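Local structure of extracellular solute-binding protein family 1 (Pseudothermotoga lettingae, 5CI5) at residues D137-L142 and M261-P266; G195-L200 and A295-G300; G281-A286 and D354-I359; T189-L194 and H246-R251. The protein binds alpha-D-tagatopyranose between its two lobes and probably delivers this or a related sugar to an ABC transporter for uptake. All coordinates share one frame; numbering follows the deposited sequence.

Interaction 1. Residues D137-L142 and M261-P266. With T6T (alpha-D-tagatopyranose), chain C.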
# COMPACT_ATOMS: atom_id res chain seq x y z
N ASP A 137 4.58 4.19 -3.40
CA ASP A 137 3.30 4.80 -3.64
C ASP A 137 2.94 5.70 -2.47
O ASP A 137 3.62 5.72 -1.44
CB ASP A 137 2.21 3.72 -3.83
CG ASP A 137 1.99 2.83 -2.58
OD1 ASP A 137 1.77 3.39 -1.49
OD2 ASP A 137 2.04 1.57 -2.70
N CYS A 138 1.86 6.46 -2.64
CA CYS A 138 1.19 7.05 -1.48
C CYS A 138 -0.30 6.92 -1.77
O CYS A 138 -0.70 6.64 -2.91
CB CYS A 138 1.60 8.51 -1.23
SG CYS A 138 1.21 9.67 -2.52
N ARG A 139 -1.10 7.06 -0.73
CA ARG A 139 -2.53 6.81 -0.88
C ARG A 139 -3.33 8.08 -1.03
O ARG A 139 -3.07 9.11 -0.39
CB ARG A 139 -3.06 5.98 0.29
CG ARG A 139 -3.05 4.49 -0.02
CD ARG A 139 -3.29 3.58 1.17
NE ARG A 139 -3.60 2.23 0.68
CZ ARG A 139 -2.69 1.33 0.29
NH1 ARG A 139 -1.40 1.61 0.36
NH2 ARG A 139 -3.09 0.14 -0.16
N LEU A 140 -4.29 7.97 -1.93
CA LEU A 140 -5.07 9.08 -2.46
C LEU A 140 -6.51 8.66 -2.68
O LEU A 140 -6.85 7.48 -2.57
CB LEU A 140 -4.49 9.58 -3.78
CG LEU A 140 -3.03 10.03 -3.77
CD1 LEU A 140 -2.48 10.02 -5.18
CD2 LEU A 140 -2.92 11.40 -3.16
N LEU A 141 -7.35 9.64 -2.99
CA LEU A 141 -8.67 9.34 -3.53
C LEU A 141 -8.50 8.93 -4.99
O LEU A 141 -7.95 9.68 -5.79
CB LEU A 141 -9.59 10.54 -3.42
CG LEU A 141 -11.01 10.33 -3.89
CD1 LEU A 141 -11.78 9.49 -2.88
CD2 LEU A 141 -11.71 11.66 -4.14
N LEU A 142 -8.96 7.71 -5.28
CA LEU A 142 -9.13 7.20 -6.65
C LEU A 142 -10.59 7.34 -7.02
O LEU A 142 -11.45 6.94 -6.25
CB LEU A 142 -8.70 5.73 -6.70
CG LEU A 142 -8.77 5.00 -8.03
CD1 LEU A 142 -7.71 5.50 -9.01
CD2 LEU A 142 -8.58 3.48 -7.79
N MSE A 261 -15.66 5.99 -5.91
CA MSE A 261 -14.53 6.50 -5.14
C MSE A 261 -14.00 5.39 -4.27
O MSE A 261 -14.78 4.61 -3.74
CB MSE A 261 -14.91 7.69 -4.25
CG MSE A 261 -15.28 8.94 -4.98
SE MSE A 261 -15.65 10.40 -3.75
CE MSE A 261 -17.55 10.15 -3.50
N ALA A 262 -12.69 5.35 -4.10
CA ALA A 262 -12.04 4.44 -3.17
C ALA A 262 -10.70 5.02 -2.78
O ALA A 262 -10.28 6.04 -3.32
CB ALA A 262 -11.84 3.07 -3.81
N ILE A 263 -10.02 4.37 -1.86
CA ILE A 263 -8.64 4.70 -1.60
C ILE A 263 -7.76 3.90 -2.56
O ILE A 263 -7.96 2.71 -2.73
CB ILE A 263 -8.26 4.44 -0.12
CG1 ILE A 263 -9.07 5.38 0.76
CG2 ILE A 263 -6.76 4.64 0.07
CD1 ILE A 263 -8.87 5.19 2.23
N GLY A 264 -6.81 4.58 -3.21
CA GLY A 264 -5.91 3.93 -4.14
C GLY A 264 -4.68 4.78 -4.37
O GLY A 264 -4.36 5.66 -3.58
N GLY A 265 -4.01 4.55 -5.49
CA GLY A 265 -2.75 5.22 -5.76
C GLY A 265 -2.12 4.69 -7.03
O GLY A 265 -2.79 4.03 -7.84
N PRO A 266 -0.81 4.95 -7.23
CA PRO A 266 -0.23 4.64 -8.55
C PRO A 266 -0.18 3.17 -8.92
O PRO A 266 -0.16 2.88 -10.11
CB PRO A 266 1.19 5.26 -8.44
CG PRO A 266 1.44 5.43 -6.99
CD PRO A 266 0.08 5.76 -6.40
O3 T6T C . 0.92 0.35 -0.58
C3 T6T C . 1.30 -1.01 -0.79
C4 T6T C . 1.58 -1.66 0.56
O4 T6T C . 2.54 -0.88 1.29
C5 T6T C . 0.27 -1.74 1.32
O5 T6T C . 0.47 -2.36 2.59
C6 T6T C . -0.76 -2.51 0.50
O6 T6T C . -0.97 -1.84 -0.74
C2 T6T C . 0.22 -1.72 -1.53
O2 T6T C . 0.67 -3.03 -1.90
C1 T6T C . -0.17 -0.97 -2.82
O1 T6T C . 0.89 -0.71 -3.66
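Leu-140 and Gly-264 exchange two backbone hydrogen bonds, and Leu-142 and Ala-262 exchange two more, so that every N-H and carbonyl of these four residues that faces across the pairing is satisfied. Leu-140 N reaches Gly-264 O at 2.8 Å, and Gly-264 N returns to Leu-140 O at 3.0 Å in a nearly straight bond (170°). Between these two hydrogen-bonded pairs, Leu-141 and Ile-263 form the non-hydrogen-bonded pair, where Ile-263 CA adds a C-H...O contact to Leu-140 O. The pairing joins edge strand 261-264 to the central strand 140-144 of a three-stranded antiparallel sheet in one lobe of this periplasmic-binding-protein fold, and its Asp-137 end opens into the sugar site. There Asp-137 OD2 alone accepts from two tagatose hydroxyls, O1 and O3, each at 2.7 Å. Its CG sits between the backbone N and carbonyl carbon (chi1 63°), which carries the carboxylate to the sugar while CB rests 3.7 Å from Pro-266 CG. Arg-139 stretches out from CG to NE across Ile-263 CG2, roughly at right angles to that side chain, and donates from NH1 to tagatose O3 (2.8 Å) and from NH2 to the ring oxygen O6 (3.0 Å). NH2 also forms a salt bridge with Glu-247. By contrast, Cys-138 N and O are buried without a polar partner, the carbonyl lying 3.7 Å from Pro-266 CD.

Interaction 2. Residues G195-L200 and A295-G300. With T6T (alpha-D-tagatopyranose), chain C.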
# COMPACT_ATOMS: atom_id res chain seq x y z
N GLY A 195 -7.00 2.35 5.68
CA GLY A 195 -8.19 3.19 5.59
C GLY A 195 -8.40 3.97 6.88
O GLY A 195 -8.58 5.19 6.88
N TYR A 196 -8.37 3.28 8.01
CA TYR A 196 -8.51 3.97 9.27
C TYR A 196 -7.42 5.04 9.46
O TYR A 196 -7.70 6.16 9.88
CB TYR A 196 -8.52 2.98 10.44
CG TYR A 196 -8.59 3.74 11.74
CD1 TYR A 196 -9.74 4.45 12.09
CD2 TYR A 196 -7.51 3.78 12.59
CE1 TYR A 196 -9.79 5.19 13.25
CE2 TYR A 196 -7.56 4.50 13.76
CZ TYR A 196 -8.71 5.20 14.08
OH TYR A 196 -8.74 5.93 15.26
N MSE A 197 -6.17 4.69 9.16
CA MSE A 197 -5.06 5.64 9.27
C MSE A 197 -5.29 6.87 8.41
O MSE A 197 -5.01 7.99 8.86
CB MSE A 197 -3.73 5.00 8.89
CG MSE A 197 -3.20 4.06 9.94
SE MSE A 197 -1.50 3.24 9.42
CE MSE A 197 -0.39 4.86 9.46
N MSE A 198 -5.76 6.69 7.17
CA MSE A 198 -6.07 7.84 6.31
C MSE A 198 -7.04 8.79 7.00
O MSE A 198 -6.81 10.00 7.00
CB MSE A 198 -6.64 7.37 4.95
CG MSE A 198 -5.62 6.71 4.09
SE MSE A 198 -4.41 8.03 3.30
CE MSE A 198 -5.64 8.78 2.00
N PHE A 199 -8.09 8.25 7.62
CA PHE A 199 -9.07 9.10 8.30
C PHE A 199 -8.54 9.67 9.64
O PHE A 199 -8.82 10.81 9.99
CB PHE A 199 -10.36 8.31 8.51
CG PHE A 199 -11.22 8.20 7.26
CD1 PHE A 199 -10.75 7.58 6.12
CD2 PHE A 199 -12.49 8.75 7.23
CE1 PHE A 199 -11.56 7.50 4.98
CE2 PHE A 199 -13.28 8.68 6.11
CZ PHE A 199 -12.80 8.06 4.97
N LEU A 200 -7.78 8.87 10.38
CA LEU A 200 -7.16 9.29 11.64
C LEU A 200 -6.26 10.51 11.44
O LEU A 200 -6.39 11.50 12.14
CB LEU A 200 -6.33 8.13 12.20
CG LEU A 200 -5.47 8.38 13.44
CD1 LEU A 200 -6.30 8.70 14.67
CD2 LEU A 200 -4.56 7.15 13.68
N ALA A 295 -3.84 14.47 4.57
CA ALA A 295 -3.15 13.23 4.92
C ALA A 295 -2.97 12.30 3.73
O ALA A 295 -3.83 12.18 2.86
CB ALA A 295 -3.92 12.49 6.02
N SER A 296 -1.86 11.59 3.78
CA SER A 296 -1.59 10.47 2.90
C SER A 296 -0.73 9.51 3.69
O SER A 296 -0.04 9.93 4.62
CB SER A 296 -0.91 10.93 1.61
OG SER A 296 -0.64 9.85 0.73
N VAL A 297 -0.80 8.23 3.34
CA VAL A 297 0.04 7.20 3.94
C VAL A 297 0.96 6.62 2.85
O VAL A 297 0.54 6.39 1.71
CB VAL A 297 -0.80 6.05 4.59
CG1 VAL A 297 0.09 4.96 5.17
CG2 VAL A 297 -1.71 6.62 5.68
N LEU A 298 2.22 6.40 3.25
CA LEU A 298 3.29 5.88 2.41
C LEU A 298 3.18 4.36 2.29
O LEU A 298 2.88 3.66 3.28
CB LEU A 298 4.62 6.25 3.05
CG LEU A 298 5.92 5.84 2.38
CD1 LEU A 298 6.06 6.57 1.05
CD2 LEU A 298 7.09 6.19 3.31
N GLY A 299 3.46 3.83 1.10
CA GLY A 299 3.52 2.40 0.90
C GLY A 299 4.50 1.97 -0.18
O GLY A 299 5.24 2.77 -0.75
N GLY A 300 4.49 0.65 -0.43
CA GLY A 300 5.35 0.07 -1.44
C GLY A 300 5.92 -1.27 -1.01
O GLY A 300 5.47 -1.85 0.00
O3 T6T C . 0.92 0.35 -0.58
C3 T6T C . 1.30 -1.01 -0.79
C4 T6T C . 1.58 -1.66 0.56
O4 T6T C . 2.54 -0.88 1.29
C5 T6T C . 0.27 -1.74 1.32
O5 T6T C . 0.47 -2.36 2.59
C6 T6T C . -0.76 -2.51 0.50
O6 T6T C . -0.97 -1.84 -0.74
C2 T6T C . 0.22 -1.72 -1.53
O2 T6T C . 0.67 -3.03 -1.90
C1 T6T C . -0.17 -0.97 -2.82
O1 T6T C . 0.89 -0.71 -3.66
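Met-198 and Val-297, the two residues most covered here, meet where helix 190-202 packs on residues 295-297, which lead into strand 298-304, beside the sugar cleft of this two-lobed binding-protein fold. Met-198 is a selenomethionine whose chain bends at both chi2 (-75°) and chi3 (-74°), curling its selenium toward Val-297. SE lies 3.6 Å from Val-297 N and 3.8 Å from Ser-296 CA, so it presses on backbone as much as on side chain; its side-chain contact is with the CG2 methyl of Val-297, at 3.9 Å. That same CG2 methyl also faces CB of Met-197, at 4.1 Å, and is thus shared by two successive residues of the helix. Farther back, Ala-295 points its methyl at the helix and touches Met-198 O. The contact is van der Waals packing without hydrogen bonds between the segments, while polar groups of residues 295-300 turn elsewhere: Ser-296 OG, on the side away from the helix, bonds to Arg-139 O, and Leu-298 O accepts from Arg-370 NH2. Beyond the helix, the strand enters the pocket with two glycines. Gly-299 CA lies 3.4 Å from tagatose O4, and the next residue supplies a backbone donor: Gly-300 N reaches the same O4 at 3.0 Å, with a nearly straight N-H...O angle of 171°.

Interaction 3. Residues G281-A286 and D354-I359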
# COMPACT_ATOMS: atom_id res chain seq x y z
N GLY A 281 -8.22 7.25 -19.09
CA GLY A 281 -8.64 8.63 -19.21
C GLY A 281 -9.95 8.97 -18.53
O GLY A 281 -10.37 10.12 -18.55
N LYS A 282 -10.61 7.98 -17.93
CA LYS A 282 -11.91 8.20 -17.34
C LYS A 282 -11.90 8.01 -15.82
O LYS A 282 -12.94 7.85 -15.20
CB LYS A 282 -12.91 7.26 -17.99
CG LYS A 282 -12.96 7.40 -19.52
CD LYS A 282 -14.01 6.48 -20.12
CE LYS A 282 -14.10 6.66 -21.64
NZ LYS A 282 -12.79 6.43 -22.33
N TYR A 283 -10.71 8.05 -15.25
CA TYR A 283 -10.53 7.97 -13.80
C TYR A 283 -9.38 8.87 -13.43
O TYR A 283 -8.53 9.21 -14.27
CB TYR A 283 -10.26 6.52 -13.36
CG TYR A 283 -8.86 6.05 -13.68
CD1 TYR A 283 -8.58 5.41 -14.90
CD2 TYR A 283 -7.80 6.23 -12.79
CE1 TYR A 283 -7.33 4.99 -15.21
CE2 TYR A 283 -6.54 5.81 -13.09
CZ TYR A 283 -6.30 5.18 -14.29
OH TYR A 283 -5.04 4.74 -14.62
N SER A 284 -9.33 9.31 -12.16
CA SER A 284 -8.19 10.09 -11.71
C SER A 284 -7.92 9.89 -10.23
O SER A 284 -8.51 9.01 -9.58
CB SER A 284 -8.41 11.56 -11.97
OG SER A 284 -7.15 12.21 -11.94
N VAL A 285 -6.99 10.69 -9.71
CA VAL A 285 -6.68 10.69 -8.30
C VAL A 285 -6.66 12.12 -7.79
O VAL A 285 -6.52 13.05 -8.56
CB VAL A 285 -5.31 10.03 -8.01
CG1 VAL A 285 -5.36 8.56 -8.36
CG2 VAL A 285 -4.21 10.73 -8.80
N ALA A 286 -6.82 12.27 -6.49
CA ALA A 286 -6.75 13.56 -5.83
C ALA A 286 -6.33 13.33 -4.40
O ALA A 286 -6.50 12.23 -3.87
CB ALA A 286 -8.08 14.28 -5.88
N ASP A 354 1.52 13.44 -17.12
CA ASP A 354 0.18 13.01 -16.73
C ASP A 354 -0.24 13.77 -15.48
O ASP A 354 0.53 13.82 -14.52
CB ASP A 354 0.20 11.49 -16.49
CG ASP A 354 -1.14 10.93 -16.07
OD1 ASP A 354 -2.05 11.68 -15.66
OD2 ASP A 354 -1.26 9.69 -16.13
N VAL A 355 -1.43 14.36 -15.47
CA VAL A 355 -1.85 15.13 -14.29
C VAL A 355 -1.98 14.24 -13.07
O VAL A 355 -1.69 14.70 -11.95
CB VAL A 355 -3.20 15.88 -14.50
CG1 VAL A 355 -4.35 14.93 -14.72
CG2 VAL A 355 -3.49 16.79 -13.29
N LYS A 356 -2.36 12.98 -13.27
CA LYS A 356 -2.46 12.05 -12.15
C LYS A 356 -1.16 12.05 -11.37
O LYS A 356 -1.12 12.00 -10.15
CB LYS A 356 -2.75 10.61 -12.61
CG LYS A 356 -4.12 10.39 -13.17
CD LYS A 356 -4.49 8.89 -13.24
CE LYS A 356 -3.47 8.04 -14.01
NZ LYS A 356 -3.48 8.31 -15.46
N TRP A 357 -0.06 12.12 -12.09
CA TRP A 357 1.23 11.97 -11.43
C TRP A 357 1.70 13.26 -10.76
O TRP A 357 2.46 13.20 -9.79
CB TRP A 357 2.25 11.46 -12.43
CG TRP A 357 2.06 10.02 -12.62
CD1 TRP A 357 1.30 9.41 -13.54
CD2 TRP A 357 2.62 8.98 -11.80
NE1 TRP A 357 1.35 8.04 -13.39
CE2 TRP A 357 2.16 7.76 -12.31
CE3 TRP A 357 3.46 8.97 -10.69
CZ2 TRP A 357 2.52 6.54 -11.76
CZ3 TRP A 357 3.81 7.76 -10.14
CH2 TRP A 357 3.35 6.56 -10.68
N GLN A 358 1.23 14.41 -11.22
CA GLN A 358 1.59 15.66 -10.57
C GLN A 358 1.14 15.62 -9.13
O GLN A 358 1.87 16.00 -8.21
CB GLN A 358 0.95 16.86 -11.28
CG GLN A 358 1.34 18.21 -10.66
CD GLN A 358 0.14 19.12 -10.43
OE1 GLN A 358 -0.23 19.39 -9.29
NE2 GLN A 358 -0.46 19.60 -11.52
N ILE A 359 -0.08 15.13 -8.94
CA ILE A 359 -0.69 15.06 -7.65
C ILE A 359 0.07 14.08 -6.73
O ILE A 359 0.25 14.32 -5.54
CB ILE A 359 -2.18 14.64 -7.81
CG1 ILE A 359 -2.91 15.71 -8.65
CG2 ILE A 359 -2.82 14.49 -6.49
CD1 ILE A 359 -4.34 15.34 -9.13
O HOH W 1 -6.71 8.31 -16.15
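Lys-356, in the first turn of helix 355-363, lays its side chain along strand 283-286 and meets a different residue at almost every atom. CB lies 4.1 Å from Val-285 CG2, a methyl that also touches the carbonyl oxygen of Lys-356. CG passes Ser-284 OG at 3.7 Å. CD then comes 3.7 Å from Tyr-283 CE2, the lysine chain crossing the tyrosine at about a right angle, and CE approaches Tyr-283 OH, itself hydrogen-bonded to Glu-273. Bends at chi3 (-54°) and chi4 (-70°) turn the end of the chain back toward its own helix, where NZ forms a 2.7 Å salt bridge with Asp-354 OD2 through the syn lone pair of that oxygen. A weak bond links NZ to a water that donates to Tyr-283 O and sits over the face of the Tyr-283 ring, and Phe-269 adds a cation-pi contact. One turn on, Ile-359, modelled in two conformers, lies near the end of the strand. Asp-354 serves the lysine twice, because its other oxygen, OD1, accepts from Lys-356 N at 2.7 Å, from above the carboxylate plane. The arrangement is an N-capped helix packed on the edge strand of the three-stranded antiparallel sheet, the axis of residues 355-359 running at 18° to strand 283-286, with the N-cap aspartate also pairing with a lysine of the first turn.

Interaction 4. Residues T189-L194 and H246-R251. With T6T (alpha-D-tagatopyranose), chain C.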
# COMPACT_ATOMS: atom_id res chain seq x y z
N THR A 189 -7.65 -7.33 6.66
CA THR A 189 -6.49 -7.13 5.81
C THR A 189 -5.92 -5.73 6.08
O THR A 189 -6.59 -4.87 6.68
CB THR A 189 -6.83 -7.24 4.31
OG1 THR A 189 -7.72 -6.16 3.97
CG2 THR A 189 -7.46 -8.59 3.93
N GLU A 190 -4.68 -5.51 5.64
CA GLU A 190 -3.98 -4.26 5.87
C GLU A 190 -4.75 -3.07 5.30
O GLU A 190 -4.59 -1.98 5.81
CB GLU A 190 -2.59 -4.34 5.24
CG GLU A 190 -1.71 -3.14 5.46
CD GLU A 190 -1.23 -2.96 6.88
OE1 GLU A 190 -1.48 -3.84 7.73
OE2 GLU A 190 -0.62 -1.92 7.14
N HIS A 191 -5.55 -3.28 4.25
CA HIS A 191 -6.30 -2.17 3.64
C HIS A 191 -7.15 -1.46 4.70
O HIS A 191 -7.36 -0.24 4.67
CB HIS A 191 -7.26 -2.62 2.52
CG HIS A 191 -6.69 -3.59 1.53
ND1 HIS A 191 -6.63 -4.95 1.77
CD2 HIS A 191 -6.24 -3.41 0.27
CE1 HIS A 191 -6.14 -5.56 0.71
NE2 HIS A 191 -5.89 -4.65 -0.22
N THR A 192 -7.71 -2.23 5.62
CA THR A 192 -8.59 -1.67 6.64
C THR A 192 -7.83 -0.78 7.64
O THR A 192 -8.27 0.31 8.00
CB THR A 192 -9.32 -2.81 7.34
OG1 THR A 192 -10.11 -3.49 6.35
CG2 THR A 192 -10.22 -2.30 8.50
N THR A 193 -6.63 -1.20 8.02
CA THR A 193 -5.76 -0.36 8.82
C THR A 193 -5.39 0.90 8.08
O THR A 193 -5.39 1.98 8.66
CB THR A 193 -4.50 -1.09 9.22
OG1 THR A 193 -4.91 -2.21 10.00
CG2 THR A 193 -3.53 -0.21 10.06
N LEU A 194 -5.03 0.75 6.82
CA LEU A 194 -4.64 1.91 6.03
C LEU A 194 -5.80 2.87 5.88
O LEU A 194 -5.60 4.09 5.94
CB LEU A 194 -4.11 1.46 4.66
CG LEU A 194 -2.76 0.75 4.68
CD1 LEU A 194 -2.56 -0.04 3.41
CD2 LEU A 194 -1.64 1.74 4.89
N HIS A 246 -12.53 -4.67 0.10
CA HIS A 246 -11.51 -3.67 0.35
C HIS A 246 -11.11 -2.98 -0.95
O HIS A 246 -11.64 -3.29 -2.03
CB HIS A 246 -10.28 -4.29 1.06
CG HIS A 246 -9.69 -5.47 0.34
ND1 HIS A 246 -9.21 -5.39 -0.95
CD2 HIS A 246 -9.45 -6.73 0.76
CE1 HIS A 246 -8.72 -6.57 -1.30
NE2 HIS A 246 -8.86 -7.40 -0.29
N GLU A 247 -10.14 -2.07 -0.83
CA GLU A 247 -9.60 -1.29 -1.95
C GLU A 247 -9.49 -2.02 -3.28
O GLU A 247 -9.81 -1.43 -4.31
CB GLU A 247 -8.18 -0.81 -1.64
CG GLU A 247 -8.01 0.15 -0.53
CD GLU A 247 -6.54 0.49 -0.32
OE1 GLU A 247 -5.69 -0.09 -1.03
OE2 GLU A 247 -6.24 1.31 0.56
N ASP A 248 -8.96 -3.25 -3.28
CA ASP A 248 -8.67 -3.90 -4.55
C ASP A 248 -9.98 -4.35 -5.21
O ASP A 248 -10.15 -4.19 -6.42
CB ASP A 248 -7.72 -5.07 -4.36
CG ASP A 248 -6.38 -4.64 -3.78
OD1 ASP A 248 -5.85 -3.63 -4.27
OD2 ASP A 248 -5.84 -5.33 -2.89
N ASP A 249 -10.91 -4.86 -4.40
CA ASP A 249 -12.25 -5.16 -4.86
C ASP A 249 -12.93 -3.90 -5.42
O ASP A 249 -13.53 -3.91 -6.51
CB ASP A 249 -13.08 -5.74 -3.72
CG ASP A 249 -12.43 -6.94 -3.09
OD1 ASP A 249 -12.02 -7.83 -3.85
OD2 ASP A 249 -12.31 -6.98 -1.84
N TYR A 250 -12.79 -2.79 -4.69
CA TYR A 250 -13.42 -1.54 -5.12
C TYR A 250 -12.83 -1.03 -6.43
O TYR A 250 -13.56 -0.45 -7.24
CB TYR A 250 -13.32 -0.49 -4.02
CG TYR A 250 -14.03 -0.89 -2.74
CD1 TYR A 250 -15.25 -1.55 -2.78
CD2 TYR A 250 -13.47 -0.63 -1.48
CE1 TYR A 250 -15.90 -1.91 -1.62
CE2 TYR A 250 -14.11 -1.00 -0.32
CZ TYR A 250 -15.33 -1.65 -0.39
OH TYR A 250 -16.01 -2.01 0.74
N ARG A 251 -11.53 -1.23 -6.66
CA ARG A 251 -10.91 -0.82 -7.91
C ARG A 251 -11.50 -1.62 -9.06
O ARG A 251 -11.79 -1.09 -10.13
CB ARG A 251 -9.38 -1.01 -7.87
CG ARG A 251 -8.67 -0.58 -9.12
CD ARG A 251 -7.20 -1.00 -9.12
NE ARG A 251 -7.04 -2.45 -9.07
CZ ARG A 251 -6.59 -3.14 -8.02
NH1 ARG A 251 -6.22 -2.55 -6.89
NH2 ARG A 251 -6.49 -4.45 -8.12
O3 T6T C . 0.92 0.35 -0.58
C3 T6T C . 1.30 -1.01 -0.79
C4 T6T C . 1.58 -1.66 0.56
O4 T6T C . 2.54 -0.88 1.29
C5 T6T C . 0.27 -1.74 1.32
O5 T6T C . 0.47 -2.36 2.59
C6 T6T C . -0.76 -2.51 0.50
O6 T6T C . -0.97 -1.84 -0.74
C2 T6T C . 0.22 -1.72 -1.53
O2 T6T C . 0.67 -3.03 -1.90
C1 T6T C . -0.17 -0.97 -2.82
O1 T6T C . 0.89 -0.71 -3.66
O HOH W 2 -7.81 1.74 2.67
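Two torsions bring the imidazoles together: His-191 has CG anti to its carbonyl carbon (chi1 -45°), while His-246 places CG between backbone N and carbonyl carbon (chi1 55°). The rings stack face to face, centroids 3.6 Å apart and planes only 9° from parallel. His-191 CE1 lies over the centre of the His-246 ring, whose opposite face is covered by Asp-249 OD2. Bonds at both nitrogens fix the rotation of His-191. ND1 shares a 2.7 Å hydrogen bond with Thr-189 OG1, and NE2 donates to Asp-248 OD2 at 2.8 Å, approaching from above the carboxylate plane, with ring and carboxylate almost perpendicular. The other Asp-248 oxygen, OD1, is held by a salt bridge from Arg-251 NH1. Glu-247 reaches past the ring at its edge, OE1, the partner of Arg-139, lying 3.6 Å from His-191 CD2; a water spans its OE2 and His-191 O. Edge bonds hold His-246 as well: ND1 accepts from Asp-248 N in the ring plane, and NE2 is hydrogen-bonded to Asp-63. With ND1 of the N-cap His-246 taking Asp-248 N and Asp-249 OD2 taking His-246 N (3.0 Å), the two residues form a capping box at the start of helix 247-255; the histidine stack joins this cap to the first turn of helix 190-202, whose Glu-190 and Leu-194 line the tagatose pocket.

Interactions 1, 2 and 4 are buried around the tagatose, their centres 10 to 11 Å apart, whereas interaction 3 lies farther out and is only partly buried. Arg-139 of interaction 1 reaches both other inner contacts, whose chemistry differs: backbone pairing in interaction 1, van der Waals packing in interaction 2, a buried polar network in interaction 4. Interactions 2 and 4 use successive turns of helix 190-202, one through selenomethionine packing, the other through stacked, hydrogen-bonded histidines. Interactions 1 and 3 work on the same three-stranded sheet: backbone pairing joins two of its strands in the first, and a helix with a charged cap covers it in the other, with Pro-266 touching Trp-357 between them.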